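Local coordinates for HmuY protein (Prevotella intermedia, PDB 6R2H), which probably binds heme as a hemophore of the HmuY family and is seen here in its heme-free form, at residues D16-I21 against A72-D77; A78-G83 against M131-M136; T88-L93 against G153-V158; K169-L174 against A182-Y187. All blocks are in the same frame, centred on the assembly; numbering follows the deposited sequence.

Contact 1: residues D16-I21 against A72-D77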
# COMPACT_ATOMS: atom_id res chain seq x y z
N ASP A 16 -0.11 -10.70 6.89
CA ASP A 16 -0.88 -11.58 6.02
C ASP A 16 -2.14 -10.89 5.52
O ASP A 16 -2.94 -11.51 4.82
CB ASP A 16 -1.11 -12.97 6.64
CG ASP A 16 -1.97 -12.93 7.89
OD1 ASP A 16 -1.97 -11.89 8.58
OD2 ASP A 16 -2.63 -13.95 8.16
N SER A 17 -2.30 -9.59 5.83
CA SER A 17 -3.57 -8.93 5.57
C SER A 17 -3.39 -7.58 4.89
O SER A 17 -2.33 -6.97 4.92
CB SER A 17 -4.39 -8.81 6.81
OG SER A 17 -4.37 -10.01 7.56
N TRP A 18 -4.50 -7.15 4.27
CA TRP A 18 -4.64 -5.92 3.52
C TRP A 18 -5.76 -5.10 4.15
O TRP A 18 -6.69 -5.64 4.75
CB TRP A 18 -5.01 -6.25 2.07
CG TRP A 18 -3.89 -6.74 1.20
CD1 TRP A 18 -3.48 -8.03 1.03
CD2 TRP A 18 -3.05 -5.93 0.36
NE1 TRP A 18 -2.44 -8.09 0.13
CE2 TRP A 18 -2.15 -6.82 -0.29
CE3 TRP A 18 -2.95 -4.56 0.10
CZ2 TRP A 18 -1.18 -6.36 -1.19
CZ3 TRP A 18 -2.00 -4.11 -0.79
CH2 TRP A 18 -1.12 -5.00 -1.42
N ILE A 19 -5.71 -3.78 3.95
CA ILE A 19 -6.91 -2.96 4.06
C ILE A 19 -7.24 -2.41 2.67
O ILE A 19 -6.34 -2.08 1.90
CB ILE A 19 -6.76 -1.85 5.11
CG1 ILE A 19 -5.69 -0.82 4.74
CG2 ILE A 19 -6.52 -2.45 6.49
CD1 ILE A 19 -5.72 0.43 5.59
N TYR A 20 -8.54 -2.33 2.36
CA TYR A 20 -9.04 -1.84 1.08
C TYR A 20 -9.90 -0.61 1.34
O TYR A 20 -10.90 -0.69 2.04
CB TYR A 20 -9.82 -2.94 0.36
CG TYR A 20 -8.99 -4.12 -0.08
CD1 TYR A 20 -8.74 -5.18 0.78
CD2 TYR A 20 -8.44 -4.19 -1.36
CE1 TYR A 20 -7.98 -6.27 0.39
CE2 TYR A 20 -7.68 -5.27 -1.77
CZ TYR A 20 -7.45 -6.32 -0.89
OH TYR A 20 -6.69 -7.40 -1.27
N ILE A 21 -9.49 0.53 0.76
CA ILE A 21 -10.16 1.79 1.07
C ILE A 21 -10.98 2.29 -0.11
O ILE A 21 -10.45 2.46 -1.20
CB ILE A 21 -9.17 2.86 1.55
CG1 ILE A 21 -8.31 2.30 2.69
CG2 ILE A 21 -9.91 4.12 1.97
CD1 ILE A 21 -7.06 3.07 2.98
N ALA A 72 -5.22 0.31 -1.56
CA ALA A 72 -5.08 -0.76 -0.58
C ALA A 72 -3.67 -0.74 0.00
O ALA A 72 -2.71 -0.36 -0.68
CB ALA A 72 -5.44 -2.09 -1.19
N PHE A 73 -3.57 -1.17 1.26
CA PHE A 73 -2.31 -1.17 2.00
C PHE A 73 -2.08 -2.53 2.65
O PHE A 73 -3.00 -3.14 3.20
CB PHE A 73 -2.25 -0.01 3.00
CG PHE A 73 -2.26 1.35 2.36
CD1 PHE A 73 -1.07 1.94 1.93
CD2 PHE A 73 -3.45 2.03 2.14
CE1 PHE A 73 -1.07 3.19 1.34
CE2 PHE A 73 -3.44 3.29 1.55
CZ PHE A 73 -2.26 3.86 1.13
N HIS A 74 -0.83 -2.98 2.54
CA HIS A 74 -0.30 -4.14 3.24
C HIS A 74 0.98 -3.71 3.94
O HIS A 74 2.02 -3.54 3.30
CB HIS A 74 -0.04 -5.29 2.25
CG HIS A 74 0.87 -6.35 2.80
ND1 HIS A 74 2.23 -6.36 2.55
CD2 HIS A 74 0.63 -7.41 3.60
CE1 HIS A 74 2.78 -7.40 3.15
NE2 HIS A 74 1.82 -8.06 3.80
N ILE A 75 0.91 -3.55 5.27
CA ILE A 75 2.00 -2.94 6.03
C ILE A 75 2.25 -1.56 5.43
O ILE A 75 1.46 -0.65 5.68
CB ILE A 75 3.24 -3.86 6.12
CG1 ILE A 75 2.86 -5.28 6.58
CG2 ILE A 75 4.32 -3.25 7.00
CD1 ILE A 75 2.17 -5.34 7.91
N THR A 76 3.28 -1.41 4.59
CA THR A 76 3.56 -0.12 3.96
C THR A 76 3.46 -0.23 2.44
O THR A 76 3.56 0.78 1.75
CB THR A 76 4.86 0.54 4.43
OG1 THR A 76 5.97 -0.30 4.12
CG2 THR A 76 4.88 0.84 5.91
N ASP A 77 3.27 -1.45 1.92
CA ASP A 77 3.05 -1.65 0.50
C ASP A 77 1.69 -1.08 0.08
O ASP A 77 0.73 -1.16 0.84
CB ASP A 77 3.10 -3.13 0.12
CG ASP A 77 4.25 -3.89 0.73
OD1 ASP A 77 5.40 -3.53 0.44
OD2 ASP A 77 3.99 -4.82 1.51
O HOH W 1 -1.03 -5.26 6.73
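Ile19 and Phe73 form the hydrogen-bonded pair between two antiparallel strands, 17-21 and 72-74, whose axes approach to 4.7 Å at 161°. Ile19 N donates to Phe73 O at 2.9 Å and Phe73 N returns a bond to Ile19 O. Tyr20 and Ala72 make the next, non-hydrogen-bonded pair, with Ala72 CB 3.7 Å from Tyr20 CD2. On the sheet face that carries this pair, the indole of Trp18 lies against His74: His74 CB stands over the centre of the six-membered ring, 3.5 Å from its centroid and almost on the ring normal, a CH-pi contact. Tyr20 OH lies over the opposite face of the indole, displaced toward the rim, while Trp18 NE1 bonds to Glu33. The other face of the sheet is aliphatic and aromatic. There Ile21 CD1 reaches the edge of the Phe73 ring, 3.8 Å from CD2, and Ile19 CG1 rests on Phe73 CB.

His74 begins the type II' turn that ends at Asp77. Its CG is anti to the backbone N (chi1 163°), and the ring presents CD2 edge-on to Ser17 O at 3.3 Å. A water bridges Ser17 O to Ile75 N. Within the turn, His74 ND1 donates to the anti lone pair of Asp77 OD2 at 2.6 Å, nearly in the imidazole plane, and Ile75 CG1 covers one face of that ring. Because NE2 is also bonded, to the carbonyl oxygen of Tyr15, both imidazole nitrogens face acceptors; this is consistent with a doubly protonated ring whose charge Asp77 would balance.

Contact 2: residues A78-G83 against M131-M136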
# COMPACT_ATOMS: atom_id res chain seq x y z
N ALA A 78 1.63 -0.56 -1.15
CA ALA A 78 0.44 0.10 -1.68
C ALA A 78 0.06 -0.49 -3.04
O ALA A 78 0.91 -0.77 -3.88
CB ALA A 78 0.70 1.58 -1.80
N ARG A 79 -1.26 -0.62 -3.24
CA ARG A 79 -1.83 -1.09 -4.49
C ARG A 79 -3.03 -0.22 -4.81
O ARG A 79 -3.68 0.29 -3.91
CB ARG A 79 -2.29 -2.54 -4.32
CG ARG A 79 -2.75 -3.22 -5.59
CD ARG A 79 -3.38 -4.54 -5.19
NE ARG A 79 -3.77 -5.41 -6.30
CZ ARG A 79 -4.45 -6.54 -6.13
NH1 ARG A 79 -4.81 -6.92 -4.91
NH2 ARG A 79 -4.78 -7.28 -7.17
N THR A 80 -3.31 -0.05 -6.11
CA THR A 80 -4.47 0.72 -6.54
C THR A 80 -5.39 -0.19 -7.34
O THR A 80 -4.96 -1.20 -7.91
CB THR A 80 -4.08 1.97 -7.34
OG1 THR A 80 -3.64 1.53 -8.63
CG2 THR A 80 -2.98 2.80 -6.70
N ASN A 81 -6.68 0.18 -7.35
CA ASN A 81 -7.68 -0.47 -8.17
C ASN A 81 -7.71 0.22 -9.53
O ASN A 81 -8.51 1.14 -9.74
CB ASN A 81 -9.04 -0.42 -7.47
CG ASN A 81 -10.06 -1.30 -8.15
OD1 ASN A 81 -9.78 -1.89 -9.19
ND2 ASN A 81 -11.24 -1.41 -7.57
N ASN A 82 -6.81 -0.20 -10.42
CA ASN A 82 -6.72 0.32 -11.78
C ASN A 82 -6.42 1.83 -11.77
O ASN A 82 -7.10 2.62 -12.43
CB ASN A 82 -7.94 -0.16 -12.57
CG ASN A 82 -7.67 -0.47 -14.03
OD1 ASN A 82 -6.52 -0.52 -14.48
ND2 ASN A 82 -8.73 -0.69 -14.79
N GLY A 83 -5.38 2.22 -11.02
CA GLY A 83 -5.01 3.62 -10.87
C GLY A 83 -3.57 3.89 -11.30
O GLY A 83 -2.74 2.98 -11.41
N MET A 131 0.47 -7.40 -7.10
CA MET A 131 0.67 -6.15 -7.83
C MET A 131 0.83 -5.03 -6.81
O MET A 131 0.05 -4.94 -5.87
CB MET A 131 -0.56 -5.84 -8.69
CG MET A 131 -0.76 -6.79 -9.86
SD MET A 131 0.45 -6.53 -11.17
CE MET A 131 -0.32 -5.22 -12.13
N LEU A 132 1.86 -4.19 -6.98
CA LEU A 132 2.01 -3.02 -6.12
C LEU A 132 2.20 -1.80 -6.99
O LEU A 132 2.63 -1.92 -8.14
CB LEU A 132 3.23 -3.18 -5.22
CG LEU A 132 3.17 -4.21 -4.09
CD1 LEU A 132 4.35 -4.01 -3.16
CD2 LEU A 132 1.87 -4.12 -3.30
N ASN A 133 1.91 -0.62 -6.43
CA ASN A 133 2.19 0.64 -7.09
C ASN A 133 3.45 1.25 -6.48
O ASN A 133 3.45 1.64 -5.31
CB ASN A 133 1.06 1.65 -6.96
CG ASN A 133 1.29 2.87 -7.83
OD1 ASN A 133 2.09 3.75 -7.48
ND2 ASN A 133 0.61 2.92 -8.96
N GLY A 134 4.50 1.34 -7.30
CA GLY A 134 5.83 1.73 -6.85
C GLY A 134 5.86 3.18 -6.36
O GLY A 134 6.55 3.49 -5.38
N GLU A 135 5.13 4.06 -7.06
CA GLU A 135 5.10 5.48 -6.74
C GLU A 135 4.43 5.70 -5.39
O GLU A 135 4.99 6.35 -4.52
CB GLU A 135 4.41 6.26 -7.87
CG GLU A 135 4.62 7.76 -7.83
CD GLU A 135 6.00 8.27 -8.23
OE1 GLU A 135 6.93 7.45 -8.32
OE2 GLU A 135 6.12 9.50 -8.41
N MET A 136 3.21 5.17 -5.23
CA MET A 136 2.51 5.39 -3.98
C MET A 136 3.32 4.82 -2.83
O MET A 136 3.28 5.35 -1.71
CB MET A 136 1.10 4.78 -3.98
CG MET A 136 0.33 5.18 -2.73
SD MET A 136 -1.45 5.08 -2.95
CE MET A 136 -1.73 6.66 -3.76
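Asn133 N donates to Ala78 O at 2.7 Å in a nearly straight bond (172° at the hydrogen), the one hydrogen bond that directly ties 78-83 to 131-136. The same asparagine also bonds within its own segment: OD1 accepts from Met136 N at 2.9 Å, an Asx motif spanning Asn133 to Met136. Its amide nitrogen ND2 is engaged by Val105 O and Asp107 OD1, so both ends of the side-chain amide are bonded.

The apolar contact beside this bond is that of Ala78 CB with Met136 CG, 3.7 Å apart. Elsewhere carbon atoms rest against carbonyl oxygens in van der Waals contact. Leu132 CD2 comes to 3.5 Å from Ala78 O. Arg79 contributes the aliphatic part of its side chain: with CG anti to the backbone N (chi1 -173°) and the chain extended as far as NE, its methylenes pass Met131 O, the nearest being CG at 3.3 Å. The side chains of Arg79 and Met131 cross obliquely, with NE 4.0 Å from Met131 CB. The guanidinium has a long, weak ion pair with Asp62.

Strand 77-80 is an outer strand of the four-stranded sheet, bonded through Arg79 to Ala72, whereas strand 124-132 belongs to the nine-stranded sheet, where Leu132 bonds to Ala108. The contact thus joins the two sheets, with Val85 of strand 83-87 packed against Thr80, Asn133 and Met136, and Trp18 of strand 17-21 against Arg79 and Leu132.

Contact 3: residues T88-L93 against G153-V158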
# COMPACT_ATOMS: atom_id res chain seq x y z
N THR A 88 3.64 14.32 -6.41
CA THR A 88 3.85 15.69 -6.87
C THR A 88 4.90 16.36 -5.98
O THR A 88 5.36 15.76 -5.01
CB THR A 88 2.56 16.53 -6.83
OG1 THR A 88 2.37 16.95 -5.48
CG2 THR A 88 1.34 15.79 -7.34
N GLY A 89 5.22 17.63 -6.31
CA GLY A 89 6.12 18.44 -5.50
C GLY A 89 5.38 19.28 -4.46
O GLY A 89 6.02 19.95 -3.63
N GLU A 90 4.04 19.29 -4.51
CA GLU A 90 3.23 20.04 -3.56
C GLU A 90 3.22 19.32 -2.21
O GLU A 90 3.15 18.09 -2.16
CB GLU A 90 1.81 20.18 -4.12
CG GLU A 90 0.91 21.09 -3.30
CD GLU A 90 1.47 22.49 -3.19
OE1 GLU A 90 1.43 23.22 -4.21
OE2 GLU A 90 1.95 22.84 -2.09
N THR A 91 3.25 20.09 -1.12
CA THR A 91 3.21 19.52 0.21
C THR A 91 2.01 20.05 1.00
O THR A 91 1.72 19.56 2.09
CB THR A 91 4.54 19.69 0.97
OG1 THR A 91 5.00 21.03 0.80
CG2 THR A 91 5.64 18.74 0.54
N ASP A 92 1.31 21.04 0.43
CA ASP A 92 0.15 21.61 1.08
C ASP A 92 -1.10 21.16 0.32
O ASP A 92 -1.31 21.55 -0.83
CB ASP A 92 0.29 23.14 1.17
CG ASP A 92 -0.79 23.86 1.95
OD1 ASP A 92 -1.89 23.30 2.14
OD2 ASP A 92 -0.52 25.02 2.35
N LEU A 93 -1.93 20.35 0.98
CA LEU A 93 -3.12 19.81 0.32
C LEU A 93 -4.14 20.92 0.06
O LEU A 93 -5.02 20.76 -0.79
CB LEU A 93 -3.70 18.69 1.19
CG LEU A 93 -4.92 17.97 0.64
CD1 LEU A 93 -4.64 17.34 -0.72
CD2 LEU A 93 -5.39 16.90 1.61
N GLY A 153 5.96 14.08 2.92
CA GLY A 153 4.93 15.10 3.04
C GLY A 153 4.22 15.40 1.72
O GLY A 153 3.27 16.18 1.71
N ASN A 154 4.68 14.79 0.63
CA ASN A 154 4.25 15.18 -0.70
C ASN A 154 2.82 14.74 -0.93
O ASN A 154 2.43 13.67 -0.49
CB ASN A 154 5.09 14.51 -1.79
CG ASN A 154 6.57 14.74 -1.61
OD1 ASN A 154 7.13 14.58 -0.52
ND2 ASN A 154 7.22 15.17 -2.68
N VAL A 155 2.07 15.57 -1.66
CA VAL A 155 0.74 15.18 -2.10
C VAL A 155 0.91 14.20 -3.26
O VAL A 155 1.65 14.49 -4.19
CB VAL A 155 -0.14 16.39 -2.48
CG1 VAL A 155 -1.48 15.95 -3.03
CG2 VAL A 155 -0.34 17.35 -1.32
N PHE A 156 0.23 13.05 -3.17
CA PHE A 156 0.19 12.09 -4.25
C PHE A 156 -1.07 12.32 -5.07
O PHE A 156 -2.16 12.45 -4.51
CB PHE A 156 0.21 10.66 -3.69
CG PHE A 156 1.52 10.25 -3.08
CD1 PHE A 156 1.85 10.65 -1.79
CD2 PHE A 156 2.42 9.48 -3.80
CE1 PHE A 156 3.07 10.28 -1.24
CE2 PHE A 156 3.64 9.12 -3.25
CZ PHE A 156 3.96 9.52 -1.97
N ALA A 157 -0.93 12.35 -6.40
CA ALA A 157 -2.04 12.44 -7.33
C ALA A 157 -2.35 11.05 -7.88
O ALA A 157 -1.43 10.34 -8.25
CB ALA A 157 -1.69 13.40 -8.44
N VAL A 158 -3.64 10.69 -7.91
CA VAL A 158 -4.11 9.38 -8.37
C VAL A 158 -5.27 9.56 -9.37
O VAL A 158 -6.28 10.17 -9.02
CB VAL A 158 -4.55 8.48 -7.20
CG1 VAL A 158 -4.50 7.01 -7.58
CG2 VAL A 158 -3.72 8.71 -5.95
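Thr88 opens an ST turn just beyond strand 83-87, and Thr88 and Glu90 of this turn add backbone bonds to Val155 past the end of that strand. Val155 O takes two donors from this one threonine: the backbone N at 3.0 Å, nearly along the C=O axis, and the hydroxyl OG1 at 2.9 Å, tilted from the carbonyl plane. The hydroxyl stands between the backbone N and the carbonyl carbon (chi1 80°), where OG1 can also accept from Glu90 N at 3.0 Å and so close the turn. Val155 N in turn gives an almost straight bond (174° at the hydrogen) to Glu90 O at 2.8 Å.

Asn154 adds a side-chain bond. Its ND2 reaches Thr88 O at 3.0 Å, and the bond lies close to both the amide plane and the carbonyl plane. Beside these hydrogen bonds, Thr88 CG2 touches Ala157 CB, and Val155 CG1 meets Leu93 CD1 at 4.2 Å, the two side chains crossing at about a right angle. Lys169 NZ hydrogen-bonds to the carbonyl oxygens of Thr91 and Gly153, linking the two segments from outside.

Glu90 folds back on its own loop: OE2 accepts from Thr91 N, above the carboxylate plane, and from Asp92 N, through the anti lone pair. Two oxygens are thus each gripped twice, Val155 O by the two donors of Thr88 and Glu90 OE2 by a pair of N-H groups that would partly offset the carboxylate charge.

Contact 4: residues K169-L174 against A182-Y187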
# COMPACT_ATOMS: atom_id res chain seq x y z
N LYS A 169 -2.36 13.24 1.04
CA LYS A 169 -1.16 13.56 1.80
C LYS A 169 -1.13 12.68 3.05
O LYS A 169 -2.06 12.72 3.85
CB LYS A 169 -1.16 15.06 2.13
CG LYS A 169 -0.07 15.54 3.08
CD LYS A 169 -0.25 17.00 3.44
CE LYS A 169 0.78 17.52 4.42
NZ LYS A 169 2.14 17.42 3.83
N PHE A 170 -0.05 11.90 3.19
CA PHE A 170 0.10 10.95 4.28
C PHE A 170 0.50 11.66 5.57
O PHE A 170 1.28 12.61 5.55
CB PHE A 170 1.03 9.81 3.86
CG PHE A 170 0.41 8.91 2.81
CD1 PHE A 170 -0.37 7.82 3.17
CD2 PHE A 170 0.58 9.19 1.46
CE1 PHE A 170 -0.95 7.01 2.20
CE2 PHE A 170 -0.00 8.38 0.48
CZ PHE A 170 -0.77 7.30 0.86
N LYS A 171 -0.05 11.19 6.70
CA LYS A 171 0.24 11.75 8.01
C LYS A 171 1.14 10.83 8.84
O LYS A 171 2.19 11.28 9.27
CB LYS A 171 -1.04 12.12 8.77
CG LYS A 171 -2.05 13.00 8.04
CD LYS A 171 -1.78 14.50 8.13
CE LYS A 171 -0.73 14.99 7.15
NZ LYS A 171 0.03 16.17 7.65
N ASP A 172 0.76 9.57 9.07
CA ASP A 172 1.46 8.73 10.04
C ASP A 172 1.57 7.29 9.54
O ASP A 172 0.67 6.82 8.84
CB ASP A 172 0.74 8.66 11.40
CG ASP A 172 0.34 9.99 12.01
OD1 ASP A 172 1.22 10.64 12.61
OD2 ASP A 172 -0.86 10.34 11.90
N ASN A 173 2.65 6.59 9.94
CA ASN A 173 2.81 5.17 9.64
C ASN A 173 2.90 4.35 10.93
O ASN A 173 3.09 3.13 10.89
CB ASN A 173 3.99 4.88 8.70
CG ASN A 173 5.34 5.20 9.32
OD1 ASN A 173 5.48 6.17 10.05
ND2 ASN A 173 6.35 4.37 9.04
N LEU A 174 2.77 5.04 12.07
CA LEU A 174 2.83 4.43 13.39
C LEU A 174 1.72 5.02 14.26
O LEU A 174 1.18 6.10 13.95
CB LEU A 174 4.20 4.73 14.01
CG LEU A 174 5.38 4.03 13.34
CD1 LEU A 174 6.68 4.77 13.58
CD2 LEU A 174 5.48 2.59 13.81
N ALA A 182 0.54 1.64 11.25
CA ALA A 182 -0.69 2.36 10.95
C ALA A 182 -0.60 3.03 9.59
O ALA A 182 0.49 3.21 9.05
CB ALA A 182 -0.97 3.38 12.02
N VAL A 183 -1.76 3.38 9.03
CA VAL A 183 -1.85 4.18 7.82
C VAL A 183 -2.82 5.31 8.14
O VAL A 183 -3.95 5.05 8.57
CB VAL A 183 -2.32 3.34 6.61
CG1 VAL A 183 -2.80 4.19 5.44
CG2 VAL A 183 -1.30 2.30 6.14
N SER A 184 -2.36 6.55 7.97
CA SER A 184 -3.14 7.75 8.22
C SER A 184 -2.86 8.78 7.12
O SER A 184 -1.70 8.98 6.79
CB SER A 184 -2.78 8.31 9.55
OG SER A 184 -3.71 9.30 9.93
N PHE A 185 -3.90 9.40 6.55
CA PHE A 185 -3.72 10.44 5.55
C PHE A 185 -4.94 11.35 5.45
O PHE A 185 -6.03 11.00 5.90
CB PHE A 185 -3.44 9.86 4.16
CG PHE A 185 -4.45 8.85 3.65
CD1 PHE A 185 -5.58 9.27 2.96
CD2 PHE A 185 -4.25 7.49 3.84
CE1 PHE A 185 -6.50 8.35 2.47
CE2 PHE A 185 -5.17 6.58 3.36
CZ PHE A 185 -6.29 7.01 2.66
N ASP A 186 -4.72 12.53 4.86
CA ASP A 186 -5.80 13.42 4.45
C ASP A 186 -5.87 13.38 2.93
O ASP A 186 -4.86 13.10 2.28
CB ASP A 186 -5.56 14.86 4.89
CG ASP A 186 -5.38 15.00 6.39
OD1 ASP A 186 -6.07 14.28 7.13
OD2 ASP A 186 -4.54 15.82 6.80
N TYR A 187 -7.06 13.68 2.39
CA TYR A 187 -7.26 13.55 0.96
C TYR A 187 -8.46 14.34 0.45
O TYR A 187 -9.39 14.65 1.19
CB TYR A 187 -7.47 12.08 0.59
CG TYR A 187 -8.73 11.44 1.09
CD1 TYR A 187 -8.81 10.95 2.39
CD2 TYR A 187 -9.84 11.25 0.26
CE1 TYR A 187 -9.94 10.31 2.85
CE2 TYR A 187 -10.98 10.62 0.71
CZ TYR A 187 -11.03 10.14 2.01
OH TYR A 187 -12.15 9.51 2.49
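Lys169 and Asp186 exchange two backbone hydrogen bonds, Lys169 N to Asp186 O at 2.8 Å and Asp186 N to Lys169 O at 2.9 Å, in the antiparallel hairpin of strands 165-174 and 181-190. Farther along, Lys171 and Asp172 both face Ser184 in a classic beta bulge. Lys171 N donates to Ser184 O at 2.8 Å from above the carbonyl plane, and Asp172 N adds a weak bond to the same oxygen. Beyond the bulge, Ala182 N meets Asn173 O from well above its carbonyl plane, where the first strand turns a corner.

Between the bulge and the Lys169-Asp186 pair, Phe170 and Phe185 form a non-hydrogen-bonded pair. The two side chains lie side by side, pointing the same way, with Phe170 CE1 3.7 Å from Phe185 CD2 and the ring planes inclined at 63°. Phe185 CB lies 3.2 Å from Lys169 O. The side chain of Lys171, bent at chi2 and chi3, crosses that of Asp186 obliquely: its CD methylene lies 3.3 Å from Asp186 OD2, while NZ stays 4.7 Å from that oxygen.

Further out, the Phe170 ring meets Trp139 and Phe156, whereas Phe185 meets Phe8 of the neighbouring strand 6-11 and packs on Ile71 and Phe73 of strand 71-74 in the four-stranded sheet. At the bulge, Asp172 OD2 hydrogen-bonds to O1 of a glycerol, probably from the crystallisation liquor.

In the fold
Contacts 1 and 2 share the four-stranded sheet, through its neighbouring strands 71-74 and 77-80: Ala72 N and Arg79 O, 2.8 Å apart, probably hydrogen-bond between them, and Trp18 CH2 packs on Leu132 CD2 at 3.6 Å. Contacts 3 and 4 are joined in the nine-stranded sheet by probable hydrogen bonds of Lys169 NZ, 2.7 Å from Gly153 O and 2.8 Å from Thr91 O. Side chains of the two sheets pack together where Phe73 CZ of contact 1 lies 3.6 Å from Phe170 CE1 of contact 4. Contact 2 reaches contact 3 through Met136 CE and Val158 CG2, also 3.6 Å apart. No heme is bound, so none of the four is placed against one here.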